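Local coordinates for glutathione S-transferase (Burkholderia xenovorans, PDB 2GDR), which probably conjugates glutathione to electrophilic substrates, as a glutathione transferase, and reductively dechlorinates metabolites of polychlorinated biphenyls, at residues 95-100 with 134-139; 157-162 with 180-185; 124-129 with 167-172; 5-10 with 27-32. All blocks are in the same frame, centred on the assembly; numbering follows the deposited sequence.

Contact 1 (95-100 with 134-139). With GSH (glutathione), chain H.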
# COMPACT_ATOMS: atom_id res chain seq x y z
N GLN A 95 -5.68 4.01 -6.88
CA GLN A 95 -4.63 3.98 -5.86
C GLN A 95 -5.20 3.54 -4.52
O GLN A 95 -4.51 2.93 -3.70
CB GLN A 95 -3.98 5.36 -5.76
CG GLN A 95 -3.36 5.80 -7.09
CD GLN A 95 -2.85 7.23 -7.09
OE1 GLN A 95 -3.32 8.07 -6.33
NE2 GLN A 95 -1.89 7.51 -7.97
N GLN A 96 -6.47 3.87 -4.30
CA GLN A 96 -7.15 3.48 -3.08
C GLN A 96 -7.27 1.96 -3.07
O GLN A 96 -6.93 1.31 -2.10
CB GLN A 96 -8.55 4.10 -3.04
CG GLN A 96 -9.36 3.64 -1.84
CD GLN A 96 -10.83 3.95 -2.00
OE1 GLN A 96 -11.66 3.05 -2.10
NE2 GLN A 96 -11.16 5.24 -2.04
N TRP A 97 -7.74 1.39 -4.18
CA TRP A 97 -7.88 -0.05 -4.27
C TRP A 97 -6.55 -0.78 -4.24
O TRP A 97 -6.40 -1.78 -3.56
CB TRP A 97 -8.66 -0.42 -5.53
CG TRP A 97 -10.12 -0.35 -5.29
CD1 TRP A 97 -11.00 0.58 -5.79
CD2 TRP A 97 -10.87 -1.17 -4.39
NE1 TRP A 97 -12.25 0.39 -5.24
CE2 TRP A 97 -12.19 -0.68 -4.38
CE3 TRP A 97 -10.54 -2.28 -3.59
CZ2 TRP A 97 -13.19 -1.26 -3.59
CZ3 TRP A 97 -11.54 -2.85 -2.81
CH2 TRP A 97 -12.85 -2.34 -2.81
N LEU A 98 -5.57 -0.27 -4.98
CA LEU A 98 -4.26 -0.90 -5.00
C LEU A 98 -3.70 -1.01 -3.57
O LEU A 98 -3.17 -2.05 -3.20
CB LEU A 98 -3.29 -0.11 -5.90
CG LEU A 98 -3.54 -0.23 -7.41
CD1 LEU A 98 -2.56 0.65 -8.18
CD2 LEU A 98 -3.37 -1.68 -7.85
N ASN A 99 -3.82 0.05 -2.77
CA ASN A 99 -3.31 0.00 -1.40
C ASN A 99 -4.11 -0.99 -0.57
O ASN A 99 -3.55 -1.73 0.25
CB ASN A 99 -3.39 1.37 -0.73
CG ASN A 99 -2.55 1.44 0.54
OD1 ASN A 99 -1.33 1.33 0.49
ND2 ASN A 99 -3.21 1.62 1.68
N PHE A 100 -5.42 -0.98 -0.77
CA PHE A 100 -6.30 -1.89 -0.05
C PHE A 100 -5.85 -3.33 -0.28
O PHE A 100 -5.66 -4.10 0.66
CB PHE A 100 -7.74 -1.72 -0.54
CG PHE A 100 -8.71 -2.67 0.10
CD1 PHE A 100 -9.47 -2.27 1.20
CD2 PHE A 100 -8.86 -3.97 -0.38
CE1 PHE A 100 -10.37 -3.16 1.81
CE2 PHE A 100 -9.74 -4.86 0.22
CZ PHE A 100 -10.50 -4.46 1.31
N GLY A 134 -15.20 -10.30 1.97
CA GLY A 134 -16.62 -10.09 1.83
C GLY A 134 -16.88 -8.70 1.29
O GLY A 134 -17.79 -8.49 0.51
N GLN A 135 -16.06 -7.74 1.70
CA GLN A 135 -16.21 -6.37 1.24
C GLN A 135 -15.92 -6.28 -0.25
O GLN A 135 -16.63 -5.58 -1.01
CB GLN A 135 -15.24 -5.46 1.99
CG GLN A 135 -15.48 -3.98 1.74
CD GLN A 135 -14.31 -3.12 2.15
OE1 GLN A 135 -13.70 -3.34 3.20
NE2 GLN A 135 -13.98 -2.13 1.33
N VAL A 136 -14.87 -6.98 -0.67
CA VAL A 136 -14.48 -7.02 -2.07
C VAL A 136 -15.58 -7.73 -2.85
O VAL A 136 -16.02 -7.26 -3.89
CB VAL A 136 -13.14 -7.76 -2.23
CG1 VAL A 136 -12.77 -7.88 -3.69
CG2 VAL A 136 -12.06 -7.02 -1.48
N ALA A 137 -16.03 -8.86 -2.32
CA ALA A 137 -17.08 -9.63 -2.97
C ALA A 137 -18.32 -8.78 -3.27
O ALA A 137 -18.91 -8.90 -4.34
CB ALA A 137 -17.46 -10.82 -2.09
N ARG A 138 -18.72 -7.93 -2.32
CA ARG A 138 -19.89 -7.07 -2.52
C ARG A 138 -19.61 -5.99 -3.55
O ARG A 138 -20.52 -5.55 -4.26
CB ARG A 138 -20.31 -6.41 -1.21
CG ARG A 138 -20.93 -7.38 -0.20
CD ARG A 138 -21.66 -6.63 0.90
NE ARG A 138 -20.78 -5.72 1.63
CZ ARG A 138 -19.77 -6.10 2.41
NH1 ARG A 138 -19.52 -7.39 2.59
NH2 ARG A 138 -19.01 -5.19 3.02
N GLN A 139 -18.36 -5.56 -3.63
CA GLN A 139 -17.96 -4.54 -4.59
C GLN A 139 -18.05 -5.14 -5.99
O GLN A 139 -18.30 -4.43 -6.97
CB GLN A 139 -16.52 -4.08 -4.30
CG GLN A 139 -15.93 -3.15 -5.36
CD GLN A 139 -16.48 -1.74 -5.28
OE1 GLN A 139 -16.61 -1.07 -6.31
NE2 GLN A 139 -16.78 -1.29 -4.08
N1 GSH H . -5.09 0.40 4.97
CA1 GSH H . -5.45 1.61 5.73
C1 GSH H . -4.77 2.81 5.11
O11 GSH H . -5.22 3.92 5.26
O12 GSH H . -3.66 2.63 4.39
CB1 GSH H . -5.00 1.45 7.20
CG1 GSH H . -5.83 2.36 8.12
CD1 GSH H . -5.79 1.90 9.57
OE1 GSH H . -5.31 0.82 9.88
N2 GSH H . -6.33 2.72 10.51
CA2 GSH H . -6.38 2.34 11.94
C2 GSH H . -7.81 2.09 12.29
O2 GSH H . -8.62 3.01 12.18
CB2 GSH H . -5.86 3.48 12.84
SG2 GSH H . -4.24 4.04 12.28
N3 GSH H . -8.18 0.86 12.71
CA3 GSH H . -9.58 0.55 13.07
C3 GSH H . -9.79 0.72 14.56
O31 GSH H . -8.77 1.12 15.36
O32 GSH H . -10.87 0.50 15.04
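F100 reaches from one helix to meet Q135 and V136 on another, and its path from CB outward accounts for much of this contact. CG is anti to the backbone N (chi1 177°), which places the ring beside Q135 and V136, where its far rim does the touching. CE1 lies 3.6 Å from Q135 OE1, and CE2 lies 3.6 Å from V136 CG2. CZ, between them, is 3.9 Å from Q135 OE1 and 4.1 Å from V136 CG2. The extended Q135 brings its amide in with its plane 70° from that of the ring. One face of F100 receives CZ3 of W97, off the ring centre. These are helices 89-106 and 119-142 of the all-helical C-terminal domain of the glutathione transferase fold. Their segments run roughly antiparallel, at 145°, with axes 13.3 Å apart, and the two rings of segment 95-100 account for much of the reach; L105 also touches both F100 and V136. W97 meets Q139 through its six-membered ring, CZ2 standing 3.8 Å from Q139 CG. At another side of helix 89-106, N99 ND2 makes a weak hydrogen bond of 2.9 Å to O12 of glutathione and also hydrogen-bonds to E65 of the second subunit.

Contact 2 (157-162 with 180-185)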
# COMPACT_ATOMS: atom_id res chain seq x y z
N TYR A 157 -4.17 -7.05 -9.88
CA TYR A 157 -3.55 -7.29 -8.58
C TYR A 157 -4.47 -8.18 -7.74
O TYR A 157 -4.04 -9.21 -7.23
CB TYR A 157 -3.30 -5.96 -7.87
CG TYR A 157 -2.48 -6.06 -6.60
CD1 TYR A 157 -1.79 -7.23 -6.26
CD2 TYR A 157 -2.32 -4.95 -5.76
CE1 TYR A 157 -0.98 -7.30 -5.14
CE2 TYR A 157 -1.50 -5.01 -4.63
CZ TYR A 157 -0.83 -6.19 -4.32
OH TYR A 157 -0.00 -6.24 -3.22
N LEU A 158 -5.73 -7.78 -7.62
CA LEU A 158 -6.71 -8.53 -6.85
C LEU A 158 -6.81 -9.95 -7.38
O LEU A 158 -6.77 -10.92 -6.61
CB LEU A 158 -8.09 -7.87 -6.93
CG LEU A 158 -9.23 -8.61 -6.20
CD1 LEU A 158 -8.85 -8.85 -4.74
CD2 LEU A 158 -10.50 -7.79 -6.30
N PHE A 159 -6.95 -10.08 -8.69
CA PHE A 159 -7.04 -11.39 -9.31
C PHE A 159 -5.92 -12.30 -8.80
O PHE A 159 -6.16 -13.46 -8.47
CB PHE A 159 -6.93 -11.28 -10.83
CG PHE A 159 -6.74 -12.61 -11.51
CD1 PHE A 159 -7.83 -13.45 -11.75
CD2 PHE A 159 -5.47 -13.04 -11.89
CE1 PHE A 159 -7.65 -14.69 -12.35
CE2 PHE A 159 -5.28 -14.28 -12.49
CZ PHE A 159 -6.37 -15.11 -12.73
N VAL A 160 -4.71 -11.77 -8.75
CA VAL A 160 -3.55 -12.54 -8.29
C VAL A 160 -3.69 -12.98 -6.82
O VAL A 160 -3.49 -14.16 -6.51
CB VAL A 160 -2.23 -11.73 -8.50
CG1 VAL A 160 -1.05 -12.48 -7.93
CG2 VAL A 160 -1.99 -11.49 -9.98
N VAL A 161 -4.03 -12.05 -5.93
CA VAL A 161 -4.17 -12.39 -4.52
C VAL A 161 -5.26 -13.46 -4.32
O VAL A 161 -5.12 -14.37 -3.49
CB VAL A 161 -4.51 -11.12 -3.68
CG1 VAL A 161 -4.79 -11.49 -2.23
CG2 VAL A 161 -3.35 -10.12 -3.75
N LEU A 162 -6.33 -13.36 -5.10
CA LEU A 162 -7.42 -14.33 -5.01
C LEU A 162 -6.94 -15.72 -5.41
O LEU A 162 -7.57 -16.73 -5.08
CB LEU A 162 -8.59 -13.90 -5.91
CG LEU A 162 -9.33 -12.63 -5.49
CD1 LEU A 162 -10.41 -12.30 -6.51
CD2 LEU A 162 -9.94 -12.83 -4.11
N ALA A 180 -16.90 -15.28 -10.12
CA ALA A 180 -17.27 -14.72 -11.42
C ALA A 180 -16.17 -13.77 -11.88
O ALA A 180 -15.88 -13.68 -13.08
CB ALA A 180 -18.60 -13.98 -11.31
N PHE A 181 -15.56 -13.07 -10.93
CA PHE A 181 -14.47 -12.14 -11.19
C PHE A 181 -13.23 -12.91 -11.66
O PHE A 181 -12.60 -12.56 -12.66
CB PHE A 181 -14.13 -11.35 -9.92
CG PHE A 181 -12.90 -10.50 -10.04
CD1 PHE A 181 -12.93 -9.30 -10.74
CD2 PHE A 181 -11.71 -10.91 -9.46
CE1 PHE A 181 -11.78 -8.52 -10.86
CE2 PHE A 181 -10.55 -10.14 -9.58
CZ PHE A 181 -10.60 -8.94 -10.28
N GLN A 182 -12.87 -13.95 -10.91
CA GLN A 182 -11.72 -14.78 -11.25
C GLN A 182 -11.81 -15.36 -12.65
O GLN A 182 -10.82 -15.37 -13.39
CB GLN A 182 -11.59 -15.92 -10.26
CG GLN A 182 -10.45 -15.76 -9.29
CD GLN A 182 -10.48 -16.84 -8.23
OE1 GLN A 182 -9.53 -16.99 -7.46
NE2 GLN A 182 -11.57 -17.60 -8.19
N GLY A 183 -12.99 -15.85 -13.01
CA GLY A 183 -13.17 -16.42 -14.33
C GLY A 183 -13.12 -15.34 -15.38
O GLY A 183 -12.75 -15.59 -16.53
N ARG A 184 -13.49 -14.13 -14.98
CA ARG A 184 -13.52 -12.98 -15.87
C ARG A 184 -12.13 -12.41 -16.16
O ARG A 184 -11.84 -12.01 -17.29
CB ARG A 184 -14.42 -11.91 -15.26
CG ARG A 184 -14.66 -10.67 -16.10
CD ARG A 184 -15.81 -9.89 -15.48
NE ARG A 184 -15.76 -10.01 -14.02
CZ ARG A 184 -16.83 -10.18 -13.24
NH1 ARG A 184 -18.04 -10.26 -13.78
NH2 ARG A 184 -16.67 -10.31 -11.93
N VAL A 185 -11.28 -12.36 -15.14
CA VAL A 185 -9.93 -11.84 -15.32
C VAL A 185 -9.04 -12.96 -15.87
O VAL A 185 -8.24 -12.73 -16.78
CB VAL A 185 -9.35 -11.29 -13.99
CG1 VAL A 185 -7.88 -10.96 -14.15
CG2 VAL A 185 -10.11 -10.04 -13.59
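The F181 ring has F159 N at its edge, in the ring plane and 3.7 Å from CE2. On one face of F181 sits CG2 of V185, one turn further along the same helix, 3.4 Å above the plane and off centre. Two leucines approach the ring obliquely: L162, its side chain nearly perpendicular to that of F181, places CD1 3.5 Å from F181 CD2, and L158 adds CG at 3.9 Å from F181 CE2. The second ring, F159, has the carbonyl O of Q182 at its edge, 3.4 Å from CE1. CG1 of V185 presses on the root of that ring, 3.3 Å from F159 CG, and the two side chains lie antiparallel alongside each other. V185 thus serves both aromatics, one methyl to each. The backbones come close here, with F159 CA 6.1 Å from Q182 CA, and the helix segments cross at -116°. Y157 points away from this packing; its OH is hydrogen-bonded to H106 ND1, and it touches bound glutathione. The arrangement is that of the helical C-terminal domain of glutathione transferases, where helix 153-164 is packed in the core and lends one side to the glutathione pocket.

Contact 3 (124-129 with 167-172)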
# COMPACT_ATOMS: atom_id res chain seq x y z
N ALA A 124 -6.13 -15.33 13.36
CA ALA A 124 -6.45 -13.93 13.60
C ALA A 124 -6.49 -13.15 12.28
O ALA A 124 -7.08 -12.07 12.20
CB ALA A 124 -5.43 -13.31 14.54
N VAL A 125 -5.86 -13.72 11.26
CA VAL A 125 -5.81 -13.10 9.94
C VAL A 125 -6.86 -13.67 8.99
O VAL A 125 -7.39 -12.97 8.13
CB VAL A 125 -4.40 -13.25 9.32
CG1 VAL A 125 -4.15 -14.70 8.92
CG2 VAL A 125 -4.27 -12.33 8.13
N ARG A 126 -7.17 -14.96 9.15
CA ARG A 126 -8.18 -15.60 8.32
C ARG A 126 -9.52 -14.92 8.58
O ARG A 126 -10.30 -14.68 7.65
CB ARG A 126 -8.28 -17.09 8.67
CG ARG A 126 -7.11 -17.91 8.15
CD ARG A 126 -7.10 -19.31 8.75
NE ARG A 126 -6.13 -20.17 8.08
CZ ARG A 126 -6.24 -20.58 6.82
NH1 ARG A 126 -7.29 -20.22 6.09
NH2 ARG A 126 -5.30 -21.36 6.29
N GLN A 127 -9.77 -14.60 9.84
CA GLN A 127 -10.99 -13.92 10.25
C GLN A 127 -11.07 -12.60 9.49
O GLN A 127 -12.09 -12.27 8.88
CB GLN A 127 -10.96 -13.67 11.76
CG GLN A 127 -11.74 -12.45 12.24
CD GLN A 127 -13.24 -12.65 12.18
OE1 GLN A 127 -13.81 -12.92 11.11
NE2 GLN A 127 -13.90 -12.51 13.33
N SER A 128 -9.97 -11.85 9.54
CA SER A 128 -9.85 -10.56 8.87
C SER A 128 -10.08 -10.74 7.38
O SER A 128 -10.90 -10.04 6.77
CB SER A 128 -8.46 -9.98 9.10
OG SER A 128 -8.07 -10.11 10.45
N LEU A 129 -9.33 -11.66 6.79
CA LEU A 129 -9.45 -11.94 5.37
C LEU A 129 -10.89 -12.26 5.01
O LEU A 129 -11.33 -11.97 3.90
CB LEU A 129 -8.54 -13.11 4.99
CG LEU A 129 -7.12 -12.69 4.59
CD1 LEU A 129 -6.25 -13.92 4.36
CD2 LEU A 129 -7.20 -11.80 3.34
N TYR A 167 -4.41 -22.20 -2.17
CA TYR A 167 -3.18 -22.71 -1.55
C TYR A 167 -3.23 -22.68 -0.03
O TYR A 167 -2.58 -23.48 0.64
CB TYR A 167 -1.97 -21.89 -2.01
CG TYR A 167 -1.74 -21.87 -3.50
CD1 TYR A 167 -2.71 -21.36 -4.37
CD2 TYR A 167 -0.54 -22.32 -4.04
CE1 TYR A 167 -2.49 -21.30 -5.75
CE2 TYR A 167 -0.30 -22.26 -5.43
CZ TYR A 167 -1.28 -21.75 -6.27
OH TYR A 167 -1.05 -21.68 -7.63
N VAL A 168 -3.99 -21.73 0.52
CA VAL A 168 -4.10 -21.58 1.97
C VAL A 168 -5.45 -22.05 2.51
O VAL A 168 -5.83 -21.70 3.63
CB VAL A 168 -3.84 -20.11 2.40
CG1 VAL A 168 -2.43 -19.69 2.00
CG2 VAL A 168 -4.86 -19.18 1.77
N ASN A 169 -6.17 -22.83 1.71
CA ASN A 169 -7.47 -23.38 2.10
C ASN A 169 -8.57 -22.35 2.32
O ASN A 169 -9.48 -22.57 3.13
CB ASN A 169 -7.33 -24.21 3.39
CG ASN A 169 -6.28 -25.31 3.27
OD1 ASN A 169 -6.31 -26.11 2.33
ND2 ASN A 169 -5.36 -25.34 4.22
N ILE A 170 -8.51 -21.23 1.61
CA ILE A 170 -9.55 -20.23 1.74
C ILE A 170 -10.60 -20.48 0.68
O ILE A 170 -10.30 -20.53 -0.51
CB ILE A 170 -8.98 -18.79 1.60
CG1 ILE A 170 -8.10 -18.48 2.82
CG2 ILE A 170 -10.13 -17.79 1.49
CD1 ILE A 170 -7.53 -17.08 2.84
N ASP A 171 -11.83 -20.67 1.13
CA ASP A 171 -12.94 -20.94 0.23
C ASP A 171 -13.50 -19.63 -0.30
O ASP A 171 -13.70 -18.68 0.46
CB ASP A 171 -14.03 -21.72 0.98
CG ASP A 171 -15.06 -22.34 0.06
OD1 ASP A 171 -16.03 -22.94 0.57
OD2 ASP A 171 -14.92 -22.22 -1.18
N LEU A 172 -13.75 -19.58 -1.60
CA LEU A 172 -14.30 -18.38 -2.22
C LEU A 172 -15.73 -18.62 -2.67
O LEU A 172 -16.39 -17.71 -3.19
CB LEU A 172 -13.42 -17.94 -3.39
CG LEU A 172 -11.99 -17.52 -3.01
CD1 LEU A 172 -11.22 -17.12 -4.25
CD2 LEU A 172 -12.04 -16.37 -2.01
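This is a polar tie between a helix and a loop: R126 holds a loop carbonyl, and L129 adds a small apolar patch, joining helix 119-142 to V168 and I170. The partner is the irregular link between helices 153-164 and 176-185, in the outer part of the helical domain. R126 carries most of the load. Its chain is extended from CG to NE, with CG anti to the carbonyl carbon (chi1 -74°), which lets the guanidinium span the gap to the loop. Both terminal nitrogens converge on one acceptor, V168 O. The NH2 bond is short and fairly straight, 2.7 Å with an N-H...O angle of 161°, whereas the one from NH1 is weak at 3.2 Å. The oxygen lies at the edge of the guanidinium and nearly in its plane, an arrangement that would restrain rotation of the group. NH1 also comes within 3.8 Å of I170 CG1, so the guanidinium has an aliphatic neighbour there. One turn along the helix, L129 CD1 touches I170 CD1 at 3.7 Å, one side chain lying across the other. Between V168 and I170, N169 takes a left-handed backbone conformation (phi 65°), consistent with a bend that leaves the V168 carbonyl and the I170 side chain both facing the helix. L112 of helix 110-113 touches R126, V168 and I170 together. An arginine side chain hydrogen-bonded to a main-chain carbonyl thus holds the link between helices 153-164 and 176-185 against helix 119-142, within the helical C-terminal domain of the glutathione transferase fold.

Contact 4 (5-10 with 27-32). With GSH (glutathione), chain G.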
# COMPACT_ATOMS: atom_id res chain seq x y z
N TYR A 5 11.23 -11.62 -10.63
CA TYR A 5 10.04 -12.29 -10.16
C TYR A 5 10.29 -13.70 -9.65
O TYR A 5 11.36 -14.29 -9.82
CB TYR A 5 9.05 -12.40 -11.31
CG TYR A 5 9.36 -13.59 -12.19
CD1 TYR A 5 8.54 -14.73 -12.16
CD2 TYR A 5 10.50 -13.63 -12.98
CE1 TYR A 5 8.86 -15.86 -12.89
CE2 TYR A 5 10.83 -14.77 -13.72
CZ TYR A 5 10.00 -15.88 -13.67
OH TYR A 5 10.30 -17.00 -14.39
N SER A 6 9.24 -14.23 -9.05
CA SER A 6 9.24 -15.58 -8.53
C SER A 6 7.88 -16.16 -8.95
O SER A 6 6.84 -15.54 -8.76
CB SER A 6 9.36 -15.54 -7.01
OG SER A 6 9.56 -16.85 -6.51
N PRO A 7 7.88 -17.36 -9.55
CA PRO A 7 6.65 -18.03 -10.01
C PRO A 7 5.54 -18.11 -8.95
O PRO A 7 5.74 -18.64 -7.87
CB PRO A 7 7.15 -19.41 -10.42
CG PRO A 7 8.52 -19.12 -10.93
CD PRO A 7 9.06 -18.19 -9.88
N GLY A 8 4.37 -17.57 -9.28
CA GLY A 8 3.25 -17.63 -8.35
C GLY A 8 3.16 -16.56 -7.27
O GLY A 8 2.13 -16.45 -6.60
N ALA A 9 4.22 -15.77 -7.10
CA ALA A 9 4.22 -14.73 -6.07
C ALA A 9 3.42 -13.52 -6.53
O ALA A 9 2.79 -13.55 -7.58
CB ALA A 9 5.66 -14.31 -5.72
N CYS A 10 3.44 -12.46 -5.72
CA CYS A 10 2.71 -11.25 -6.04
C CYS A 10 3.27 -10.61 -7.29
O CYS A 10 2.62 -9.77 -7.89
CB CYS A 10 2.82 -10.25 -4.89
SG CYS A 10 4.52 -9.79 -4.53
N LEU A 27 11.65 -11.43 -18.11
CA LEU A 27 11.43 -11.98 -16.78
C LEU A 27 12.74 -12.52 -16.20
O LEU A 27 13.39 -13.37 -16.80
CB LEU A 27 10.40 -13.10 -16.85
CG LEU A 27 9.01 -12.65 -17.26
CD1 LEU A 27 8.08 -13.85 -17.36
CD2 LEU A 27 8.49 -11.65 -16.24
N VAL A 28 13.11 -12.01 -15.02
CA VAL A 28 14.33 -12.44 -14.35
C VAL A 28 13.95 -13.09 -13.02
O VAL A 28 13.54 -12.42 -12.07
CB VAL A 28 15.30 -11.24 -14.09
CG1 VAL A 28 16.60 -11.74 -13.50
CG2 VAL A 28 15.57 -10.50 -15.40
N GLN A 29 14.07 -14.41 -12.98
CA GLN A 29 13.73 -15.18 -11.80
C GLN A 29 14.72 -14.96 -10.65
O GLN A 29 15.94 -15.05 -10.83
CB GLN A 29 13.67 -16.68 -12.14
CG GLN A 29 12.50 -17.40 -11.50
CD GLN A 29 12.58 -18.91 -11.66
OE1 GLN A 29 12.60 -19.43 -12.78
NE2 GLN A 29 12.64 -19.62 -10.54
N VAL A 30 14.18 -14.67 -9.48
CA VAL A 30 15.03 -14.47 -8.31
C VAL A 30 14.82 -15.67 -7.41
O VAL A 30 13.70 -16.17 -7.28
CB VAL A 30 14.65 -13.18 -7.54
CG1 VAL A 30 15.48 -13.09 -6.26
CG2 VAL A 30 14.89 -11.96 -8.41
N ASP A 31 15.89 -16.16 -6.81
CA ASP A 31 15.79 -17.30 -5.92
C ASP A 31 15.51 -16.74 -4.53
O ASP A 31 16.43 -16.28 -3.85
CB ASP A 31 17.10 -18.10 -5.92
CG ASP A 31 16.95 -19.46 -5.29
OD1 ASP A 31 16.76 -19.54 -4.06
OD2 ASP A 31 17.02 -20.47 -6.03
N LEU A 32 14.25 -16.74 -4.12
CA LEU A 32 13.89 -16.21 -2.82
C LEU A 32 14.60 -16.99 -1.73
O LEU A 32 14.82 -16.50 -0.63
CB LEU A 32 12.37 -16.26 -2.61
CG LEU A 32 11.56 -15.32 -3.51
CD1 LEU A 32 10.08 -15.41 -3.14
CD2 LEU A 32 12.07 -13.89 -3.36
N1 GSH G . 5.20 -4.55 -0.07
CA1 GSH G . 5.69 -5.42 -1.15
C1 GSH G . 4.85 -5.18 -2.39
O11 GSH G . 3.56 -4.83 -2.28
O12 GSH G . 5.35 -5.32 -3.50
CB1 GSH G . 5.58 -6.89 -0.71
CG1 GSH G . 6.36 -7.80 -1.68
CD1 GSH G . 6.35 -9.26 -1.23
OE1 GSH G . 5.80 -9.60 -0.19
N2 GSH G . 6.98 -10.18 -2.00
CA2 GSH G . 7.06 -11.60 -1.64
C2 GSH G . 8.52 -11.94 -1.40
O2 GSH G . 9.28 -12.03 -2.35
CB2 GSH G . 6.49 -12.45 -2.79
SG2 GSH G . 4.68 -12.40 -2.72
N3 GSH G . 8.97 -12.07 -0.13
CA3 GSH G . 10.40 -12.31 0.15
C3 GSH G . 10.60 -13.76 0.50
O31 GSH G . 11.72 -14.17 0.71
O32 GSH G . 9.54 -14.60 0.57
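Y5 and Q29 form a parallel beta bridge, secured by two backbone hydrogen bonds on Y5: its N donates to V28 O (2.8 Å), and its O accepts from V30 N (2.9 Å). The same Y5 O lies 3.2 Å from Q29 CA in a CA-H...O contact. Side-chain packing comes next. The Y5 side chain has CG between the backbone N and the carbonyl carbon (chi1 83°), which brings the ring beside L27 and Q29; CE2 meets L27 CB obliquely at 3.6 Å, and CZ meets the aliphatic CG of Q29. P7 CD packs against that same Q29 CG at 3.9 Å. Strands 2-5 and 26-29 flank helix 12-21 in sequence, the beta-alpha-beta unit that opens the thioredoxin-like domain of glutathione transferases. Past the bridge the chain makes a type II turn from S6 to A9, closed by A9 N to S6 O; G8 holds the position of positive phi. L32 CD1 packs against S6 OG at 3.7 Å. Contacts with the ligand come last: C10 SG is 3.2 Å from the glutathione sulfur SG2, A9 CB touches its CB2, and L32 CD2 is 3.5 Å from its O2.

How the contacts relate
Contacts 1 and 2 are the buried pair, aromatic and aliphatic packing between helices, with glutamine side chains joining in contact 1, and they meet where V136 touches L158. Contact 3 shares helix 119-142 with contact 1 but lies further out, its centre about 17 Å from the chain centre, and there a charged group and a loop carbonyl replace packed rings and methyls; it joins contact 2 through L172. Contact 4 alone belongs to the thioredoxin-like domain and alone depends on strand pairing between backbones. It reaches the helical domain at the touch of A9 with V160 of helix 153-164. Contacts 1 and 4 each border a different glutathione, since N99 serves a ligand held largely by the second subunit.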